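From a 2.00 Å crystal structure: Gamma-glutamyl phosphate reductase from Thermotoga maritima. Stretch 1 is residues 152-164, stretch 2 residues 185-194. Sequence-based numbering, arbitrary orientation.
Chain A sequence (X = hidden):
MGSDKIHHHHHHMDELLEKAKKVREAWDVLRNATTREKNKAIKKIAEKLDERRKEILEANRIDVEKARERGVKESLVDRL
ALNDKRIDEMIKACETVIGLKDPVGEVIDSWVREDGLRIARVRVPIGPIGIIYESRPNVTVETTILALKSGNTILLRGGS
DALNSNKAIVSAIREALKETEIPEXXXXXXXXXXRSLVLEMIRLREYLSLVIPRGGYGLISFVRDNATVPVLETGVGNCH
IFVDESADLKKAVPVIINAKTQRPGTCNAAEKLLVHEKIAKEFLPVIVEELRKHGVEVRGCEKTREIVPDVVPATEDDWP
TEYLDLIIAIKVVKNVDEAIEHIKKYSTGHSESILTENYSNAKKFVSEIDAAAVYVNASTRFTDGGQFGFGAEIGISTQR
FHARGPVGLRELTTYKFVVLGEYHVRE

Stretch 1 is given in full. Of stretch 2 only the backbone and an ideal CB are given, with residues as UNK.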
ATOM      1  N   ASN A 152     -15.061   8.794  -4.471  1.00 12.89           N
ATOM      2  CA  ASN A 152     -15.128   7.603  -5.309  1.00 13.53           C
ATOM      3  C   ASN A 152     -16.056   6.491  -4.787  1.00 13.87           C
ATOM      4  O   ASN A 152     -16.047   6.172  -3.619  1.00 13.84           O
ATOM      5  CB  ASN A 152     -13.700   7.052  -5.447  1.00 14.48           C
ATOM      6  CG  ASN A 152     -12.727   8.085  -5.995  1.00 13.87           C
ATOM      7  OD1 ASN A 152     -12.934   8.612  -7.086  1.00 12.37           O
ATOM      8  ND2 ASN A 152     -11.727   8.418  -5.233  1.00 13.55           N
ATOM      9  N   THR A 153     -16.862   5.883  -5.650  1.00 14.12           N
ATOM     10  CA  THR A 153     -17.582   4.694  -5.216  1.00 13.80           C
ATOM     11  C   THR A 153     -16.615   3.490  -5.209  1.00 13.33           C
ATOM     12  O   THR A 153     -15.482   3.567  -5.715  1.00 13.58           O
ATOM     13  CB  THR A 153     -18.807   4.430  -6.065  1.00 13.06           C
ATOM     14  OG1 THR A 153     -18.414   4.301  -7.438  1.00 14.33           O
ATOM     15  CG2 THR A 153     -19.759   5.595  -6.034  1.00 11.97           C
ATOM     16  N   ILE A 154     -17.090   2.396  -4.647  1.00 12.01           N
ATOM     17  CA  ILE A 154     -16.297   1.181  -4.514  1.00 12.51           C
ATOM     18  C   ILE A 154     -17.050  -0.128  -4.717  1.00 11.27           C
ATOM     19  O   ILE A 154     -18.166  -0.371  -4.200  1.00 11.67           O
ATOM     20  CB  ILE A 154     -15.561   1.223  -3.148  1.00 12.12           C
ATOM     21  CG1 ILE A 154     -14.495   0.140  -3.038  1.00 13.19           C
ATOM     22  CG2 ILE A 154     -16.533   1.063  -2.028  1.00 15.68           C
ATOM     23  CD1 ILE A 154     -13.718   0.264  -1.718  1.00 13.26           C
ATOM     24  N   LEU A 155     -16.397  -0.990  -5.464  1.00 11.35           N
ATOM     25  CA  LEU A 155     -16.834  -2.342  -5.695  1.00 11.52           C
ATOM     26  C   LEU A 155     -15.843  -3.285  -5.027  1.00 11.03           C
ATOM     27  O   LEU A 155     -14.711  -3.351  -5.389  1.00 10.98           O
ATOM     28  CB  LEU A 155     -16.888  -2.615  -7.192  1.00 11.13           C
ATOM     29  CG  LEU A 155     -17.387  -4.004  -7.573  1.00 11.22           C
ATOM     30  CD1 LEU A 155     -18.791  -4.272  -7.017  1.00 12.77           C
ATOM     31  CD2 LEU A 155     -17.406  -4.169  -9.064  1.00 10.46           C
ATOM     32  N   LEU A 156     -16.313  -3.999  -4.031  1.00 12.47           N
ATOM     33  CA  LEU A 156     -15.492  -4.848  -3.181  1.00 13.16           C
ATOM     34  C   LEU A 156     -15.634  -6.301  -3.601  1.00 13.06           C
ATOM     35  O   LEU A 156     -16.752  -6.814  -3.729  1.00 14.28           O
ATOM     36  CB  LEU A 156     -15.962  -4.709  -1.727  1.00 12.46           C
ATOM     37  CG  LEU A 156     -15.807  -3.298  -1.142  1.00 14.21           C
ATOM     38  CD1 LEU A 156     -16.752  -3.112  -0.014  1.00 14.64           C
ATOM     39  CD2 LEU A 156     -14.368  -3.054  -0.710  1.00 16.77           C
ATOM     40  N   ARG A 157     -14.507  -6.945  -3.817  1.00 14.18           N
ATOM     41  CA  ARG A 157     -14.421  -8.402  -3.920  1.00 15.90           C
ATOM     42  C   ARG A 157     -13.300  -8.942  -2.993  1.00 15.81           C
ATOM     43  O   ARG A 157     -12.106  -8.840  -3.267  1.00 15.53           O
ATOM     44  CB  ARG A 157     -14.239  -8.820  -5.385  1.00 16.28           C
ATOM     45  CG  ARG A 157     -14.256 -10.321  -5.643  1.00 17.54           C
ATOM     46  CD  ARG A 157     -12.842 -10.895  -5.590  1.00 21.15           C
ATOM     47  NE  ARG A 157     -12.797 -12.330  -5.495  1.00 25.30           N
ATOM     48  CZ  ARG A 157     -11.831 -12.990  -4.882  1.00 29.46           C
ATOM     49  NH1 ARG A 157     -10.820 -12.361  -4.258  1.00 31.52           N
ATOM     50  NH2 ARG A 157     -11.899 -14.293  -4.857  1.00 29.26           N
ATOM     51  N   GLY A 158     -13.698  -9.440  -1.835  1.00 17.19           N
ATOM     52  CA  GLY A 158     -12.749 -10.060  -0.936  1.00 18.61           C
ATOM     53  C   GLY A 158     -12.676 -11.590  -1.083  1.00 19.43           C
ATOM     54  O   GLY A 158     -13.308 -12.194  -1.932  1.00 19.04           O
ATOM     55  N   GLY A 159     -11.956 -12.217  -0.167  1.00 21.45           N
ATOM     56  CA  GLY A 159     -11.690 -13.653  -0.210  1.00 21.58           C
ATOM     57  C   GLY A 159     -12.857 -14.478   0.276  1.00 22.10           C
ATOM     58  O   GLY A 159     -13.676 -14.035   1.075  1.00 23.11           O
ATOM     59  N   SER A 160     -12.913 -15.715  -0.178  1.00 22.21           N
ATOM     60  CA  SER A 160     -13.976 -16.594   0.217  1.00 22.90           C
ATOM     61  C   SER A 160     -13.846 -16.919   1.728  1.00 21.94           C
ATOM     62  O   SER A 160     -14.833 -17.226   2.390  1.00 22.25           O
ATOM     63  CB  SER A 160     -13.966 -17.848  -0.679  1.00 23.08           C
ATOM     64  OG  SER A 160     -13.006 -18.797  -0.244  1.00 25.66           O
ATOM     65  N   ASP A 161     -12.647 -16.801   2.276  1.00 21.36           N
ATOM     66  CA  ASP A 161     -12.443 -17.083   3.718  1.00 22.10           C
ATOM     67  C   ASP A 161     -13.164 -16.089   4.668  1.00 20.84           C
ATOM     68  O   ASP A 161     -13.627 -16.490   5.718  1.00 20.38           O
ATOM     69  CB  ASP A 161     -10.950 -17.114   4.024  1.00 22.49           C
ATOM     70  CG  ASP A 161     -10.266 -18.339   3.438  1.00 27.98           C
ATOM     71  OD1 ASP A 161     -10.963 -19.250   2.866  1.00 32.14           O
ATOM     72  OD2 ASP A 161      -9.024 -18.489   3.518  1.00 34.73           O
ATOM     73  N   ALA A 162     -13.286 -14.828   4.228  1.00 19.19           N
ATOM     74  CA  ALA A 162     -13.801 -13.699   4.990  1.00 17.97           C
ATOM     75  C   ALA A 162     -15.207 -13.315   4.564  1.00 17.75           C
ATOM     76  O   ALA A 162     -15.723 -12.291   4.990  1.00 17.11           O
ATOM     77  CB  ALA A 162     -12.878 -12.465   4.796  1.00 17.71           C
ATOM     78  N   LEU A 163     -15.829 -14.140   3.727  1.00 17.52           N
ATOM     79  CA  LEU A 163     -17.107 -13.818   3.113  1.00 16.44           C
ATOM     80  C   LEU A 163     -18.206 -13.467   4.104  1.00 15.41           C
ATOM     81  O   LEU A 163     -18.939 -12.513   3.898  1.00 13.59           O
ATOM     82  CB  LEU A 163     -17.583 -14.979   2.242  1.00 16.79           C
ATOM     83  CG  LEU A 163     -18.942 -14.755   1.577  1.00 18.33           C
ATOM     84  CD1 LEU A 163     -18.870 -13.563   0.628  1.00 18.48           C
ATOM     85  CD2 LEU A 163     -19.358 -16.015   0.852  1.00 21.73           C
ATOM     86  N   ASN A 164     -18.364 -14.242   5.165  1.00 14.58           N
ATOM     87  CA  ASN A 164     -19.423 -13.910   6.120  1.00 14.31           C
ATOM     88  C   ASN A 164     -19.124 -12.587   6.836  1.00 14.12           C
ATOM     89  O   ASN A 164     -20.012 -11.750   6.992  1.00 12.61           O
ATOM     90  CB  ASN A 164     -19.634 -15.032   7.131  1.00 15.54           C
ATOM     91  CG  ASN A 164     -19.997 -16.362   6.462  1.00 16.65           C
ATOM     92  OD1 ASN A 164     -21.127 -16.595   6.156  1.00 16.64           O
ATOM     93  ND2 ASN A 164     -18.998 -17.200   6.204  1.00 21.22           N
ATOM     94  N   UNK A 185     -25.702   2.336  -2.757  1.00 15.68           N
ATOM     95  CA  UNK A 185     -25.006   1.640  -3.843  1.00 16.08           C
ATOM     96  C   UNK A 185     -23.631   2.255  -4.183  1.00 14.68           C
ATOM     97  O   UNK A 185     -22.951   1.830  -5.123  1.00 16.28           O
ATOM     98  CB  UNK A 185     -25.888   1.644  -5.093  1.00 16.08           C
ATOM     99  N   UNK A 186     -23.209   3.240  -3.409  1.00 13.88           N
ATOM    100  CA  UNK A 186     -21.818   3.686  -3.409  1.00 13.16           C
ATOM    101  C   UNK A 186     -20.847   2.583  -2.961  1.00 12.86           C
ATOM    102  O   UNK A 186     -19.677   2.636  -3.261  1.00 10.54           O
ATOM    103  CB  UNK A 186     -21.668   4.907  -2.499  1.00 13.16           C
ATOM    104  N   UNK A 187     -21.368   1.587  -2.243  1.00 12.99           N
ATOM    105  CA  UNK A 187     -20.564   0.457  -1.768  1.00 13.18           C
ATOM    106  C   UNK A 187     -21.282  -0.824  -2.161  1.00 13.18           C
ATOM    107  O   UNK A 187     -22.326  -1.127  -1.627  1.00 14.05           O
ATOM    108  CB  UNK A 187     -20.339   0.521  -0.256  1.00 13.18           C
ATOM    109  N   UNK A 188     -20.727  -1.565  -3.105  1.00 12.69           N
ATOM    110  CA  UNK A 188     -21.287  -2.830  -3.503  1.00 12.81           C
ATOM    111  C   UNK A 188     -20.227  -3.880  -3.257  1.00 13.41           C
ATOM    112  O   UNK A 188     -19.043  -3.591  -3.323  1.00 13.65           O
ATOM    113  CB  UNK A 188     -21.746  -2.816  -4.962  1.00 12.81           C
ATOM    114  N   UNK A 189     -20.673  -5.114  -3.020  1.00 13.91           N
ATOM    115  CA  UNK A 189     -19.810  -6.191  -2.553  1.00 13.95           C
ATOM    116  C   UNK A 189     -20.162  -7.489  -3.272  1.00 14.32           C
ATOM    117  O   UNK A 189     -21.307  -7.938  -3.259  1.00 15.16           O
ATOM    118  CB  UNK A 189     -19.933  -6.365  -1.038  1.00 13.95           C
ATOM    119  N   UNK A 190     -19.176  -8.060  -3.938  1.00 15.29           N
ATOM    120  CA  UNK A 190     -19.372  -9.272  -4.739  1.00 17.01           C
ATOM    121  C   UNK A 190     -19.354 -10.480  -3.769  1.00 17.64           C
ATOM    122  O   UNK A 190     -18.342 -10.723  -3.139  1.00 17.69           O
ATOM    123  CB  UNK A 190     -18.295  -9.403  -5.818  1.00 17.01           C
ATOM    124  N   UNK A 191     -20.466 -11.201  -3.668  1.00 18.18           N
ATOM    125  CA  UNK A 191     -20.587 -12.380  -2.812  1.00 19.94           C
ATOM    126  C   UNK A 191     -20.128 -13.679  -3.476  1.00 20.87           C
ATOM    127  O   UNK A 191     -19.774 -14.629  -2.794  1.00 19.47           O
ATOM    128  CB  UNK A 191     -22.042 -12.533  -2.363  1.00 19.94           C
ATOM    129  N   UNK A 192     -20.153 -13.718  -4.805  1.00 22.10           N
ATOM    130  CA  UNK A 192     -19.594 -14.844  -5.551  1.00 23.32           C
ATOM    131  C   UNK A 192     -18.072 -14.789  -5.439  1.00 24.42           C
ATOM    132  O   UNK A 192     -17.398 -13.917  -5.968  1.00 25.24           O
ATOM    133  CB  UNK A 192     -20.039 -14.816  -7.015  1.00 23.32           C
ATOM    134  N   UNK A 193     -17.526 -15.758  -4.739  1.00 27.19           N
ATOM    135  CA  UNK A 193     -16.080 -15.829  -4.505  1.00 29.03           C
ATOM    136  C   UNK A 193     -15.255 -16.162  -5.748  1.00 28.80           C
ATOM    137  O   UNK A 193     -14.070 -15.816  -5.817  1.00 28.74           O
ATOM    138  CB  UNK A 193     -15.794 -16.876  -3.426  1.00 29.03           C
ATOM    139  N   UNK A 194     -15.862 -16.917  -6.672  1.00 28.33           N
ATOM    140  CA  UNK A 194     -15.147 -17.490  -7.824  1.00 27.19           C
ATOM    141  C   UNK A 194     -14.200 -16.498  -8.474  1.00 26.07           C
ATOM    142  O   UNK A 194     -14.579 -15.375  -8.746  1.00 26.54           O
ATOM    143  CB  UNK A 194     -16.147 -17.992  -8.868  1.00 27.19           C
TER

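Position 185 points its CA-to-CB bond away from stretch 1, whose atoms all lie beyond 5.5 Å of the ideal CB; nothing visible selects a side chain, and many types would suit, small polar ones among them. It is S185. At 186 the bond runs sideways and the ideal CB lies 4.1 Å from T153 CG2, so a small residue fits. S186 OG comes to 4.1 Å from T153 CG2, while its backbone S186 O accepts from I154 N at 2.9 Å, opening a parallel ladder.

Position 187 has extended angles (-129/110), and its ideal CB is 4.2 Å from I154 CG2 and 5.1 Å from L156 CD1. A branched aliphatic suits this apolar surface. V187 uses both branches: CG2 meets I154 CG2 at 3.9 Å and CG1 meets L156 CD1 at 3.7 Å.

Position 188 alternates to the face carrying L155, with the ideal CB 3.9 Å from L155 CD1. An aliphatic would pack here, as would a long chain whose end departs. E188 is the latter: its CB lies 3.8 Å from L155 CD1, and its carboxylate leads away to a partner elsewhere in the structure. Its backbone is engaged twice, E188 N donating to I154 O at 3.0 Å and E188 O accepting from L156 N at 2.8 Å.

Position 189 returns to the face of I154 and L156. Space bounded by L156, G158 and L163 admits a large apolar group, aliphatic or aromatic. F189 fills it, with CD1 3.7 Å from L156 CB and CE2 3.8 Å from L163 CD1, the latter at the ring edge. G158 has no side chain, and its N comes within 4.1 Å of F189 CE1.

At 190 the bond points toward stretch 1, the ideal CB being 4.1 Å from R157 CB and 5.3 Å from L155 CD1. Leucine, isoleucine or methionine would suit. I190 CD1 reaches L155 CD1 at 3.8 Å, and I190 N donates to L156 O at 2.7 Å (174°).

Position 191 points away, though the ideal CB is 4.5 Å from L163 CD1; many types would do, and E191 occupies it. Position 192 also points away and is unconstrained by stretch 1. N192 OD1 accepts from the backbone N of position 194 at 3.0 Å.

At 193 the ideal CB is only 3.4 Å from S160 CB, which favours a compact residue. T193 OG1 lies 3.3 Å from S160 CB; the main anchor is backbone, R157 NH2 donating to T193 O at 2.8 Å. Position 194 points away, leaving polar types free; D194 caps a backbone N just past the stretch.

Stretch 2 (185-194) SSVEFIENTD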
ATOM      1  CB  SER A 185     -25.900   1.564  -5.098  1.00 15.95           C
ATOM      2  OG  SER A 185     -26.434   2.847  -5.387  1.00 18.68           O
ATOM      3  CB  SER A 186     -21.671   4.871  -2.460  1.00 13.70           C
ATOM      4  OG  SER A 186     -22.385   5.989  -2.941  1.00 15.07           O
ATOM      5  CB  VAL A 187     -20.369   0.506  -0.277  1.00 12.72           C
ATOM      6  CG1 VAL A 187     -19.549  -0.656   0.218  1.00 14.37           C
ATOM      7  CG2 VAL A 187     -19.651   1.788   0.118  1.00 14.66           C
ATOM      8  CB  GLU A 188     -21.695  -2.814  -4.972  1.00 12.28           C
ATOM      9  CG  GLU A 188     -22.811  -1.846  -5.311  1.00 12.23           C
ATOM     10  CD  GLU A 188     -24.200  -2.331  -4.892  1.00 15.38           C
ATOM     11  OE1 GLU A 188     -24.410  -3.552  -4.637  1.00 16.83           O
ATOM     12  OE2 GLU A 188     -25.086  -1.470  -4.777  1.00 15.13           O
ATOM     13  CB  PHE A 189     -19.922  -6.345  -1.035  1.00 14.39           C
ATOM     14  CG  PHE A 189     -19.243  -7.580  -0.494  1.00 13.80           C
ATOM     15  CD1 PHE A 189     -17.886  -7.624  -0.363  1.00 12.35           C
ATOM     16  CD2 PHE A 189     -19.985  -8.691  -0.117  1.00 15.64           C
ATOM     17  CE1 PHE A 189     -17.258  -8.756   0.155  1.00 15.76           C
ATOM     18  CE2 PHE A 189     -19.366  -9.829   0.394  1.00 14.49           C
ATOM     19  CZ  PHE A 189     -18.007  -9.855   0.536  1.00 14.32           C
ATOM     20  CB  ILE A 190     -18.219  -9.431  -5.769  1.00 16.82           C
ATOM     21  CG1 ILE A 190     -18.161  -8.274  -6.765  1.00 19.01           C
ATOM     22  CG2 ILE A 190     -18.297 -10.764  -6.483  1.00 19.13           C
ATOM     23  CD1 ILE A 190     -19.428  -7.989  -7.475  1.00 20.53           C
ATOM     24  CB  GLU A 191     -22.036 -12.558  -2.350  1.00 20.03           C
ATOM     25  CG  GLU A 191     -22.576 -11.306  -1.649  1.00 22.24           C
ATOM     26  CD  GLU A 191     -23.899 -11.520  -0.920  1.00 22.56           C
ATOM     27  OE1 GLU A 191     -24.427 -12.623  -0.973  1.00 24.26           O
ATOM     28  OE2 GLU A 191     -24.418 -10.557  -0.323  1.00 25.47           O
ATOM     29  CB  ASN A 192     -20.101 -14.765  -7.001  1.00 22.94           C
ATOM     30  CG  ASN A 192     -19.675 -15.932  -7.864  1.00 23.29           C
ATOM     31  OD1 ASN A 192     -18.609 -16.484  -7.690  1.00 20.71           O
ATOM     32  ND2 ASN A 192     -20.518 -16.289  -8.836  1.00 25.44           N
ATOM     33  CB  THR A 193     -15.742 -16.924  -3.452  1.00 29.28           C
ATOM     34  OG1 THR A 193     -14.634 -17.690  -3.928  1.00 32.61           O
ATOM     35  CG2 THR A 193     -16.866 -18.023  -3.291  1.00 31.55           C
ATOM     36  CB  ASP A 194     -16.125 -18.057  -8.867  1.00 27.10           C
ATOM     37  CG  ASP A 194     -15.488 -19.145  -9.734  1.00 26.90           C
ATOM     38  OD1 ASP A 194     -14.765 -18.801 -10.693  1.00 24.50           O
ATOM     39  OD2 ASP A 194     -15.635 -20.365  -9.497  1.00 25.96           O
TER
HETATM   40  O   HOH W   1     -14.971 -13.400  -7.189  1.00 30.08           O
HETATM   41  O   HOH W   2     -16.248 -11.186  -1.787  1.00 34.92           O
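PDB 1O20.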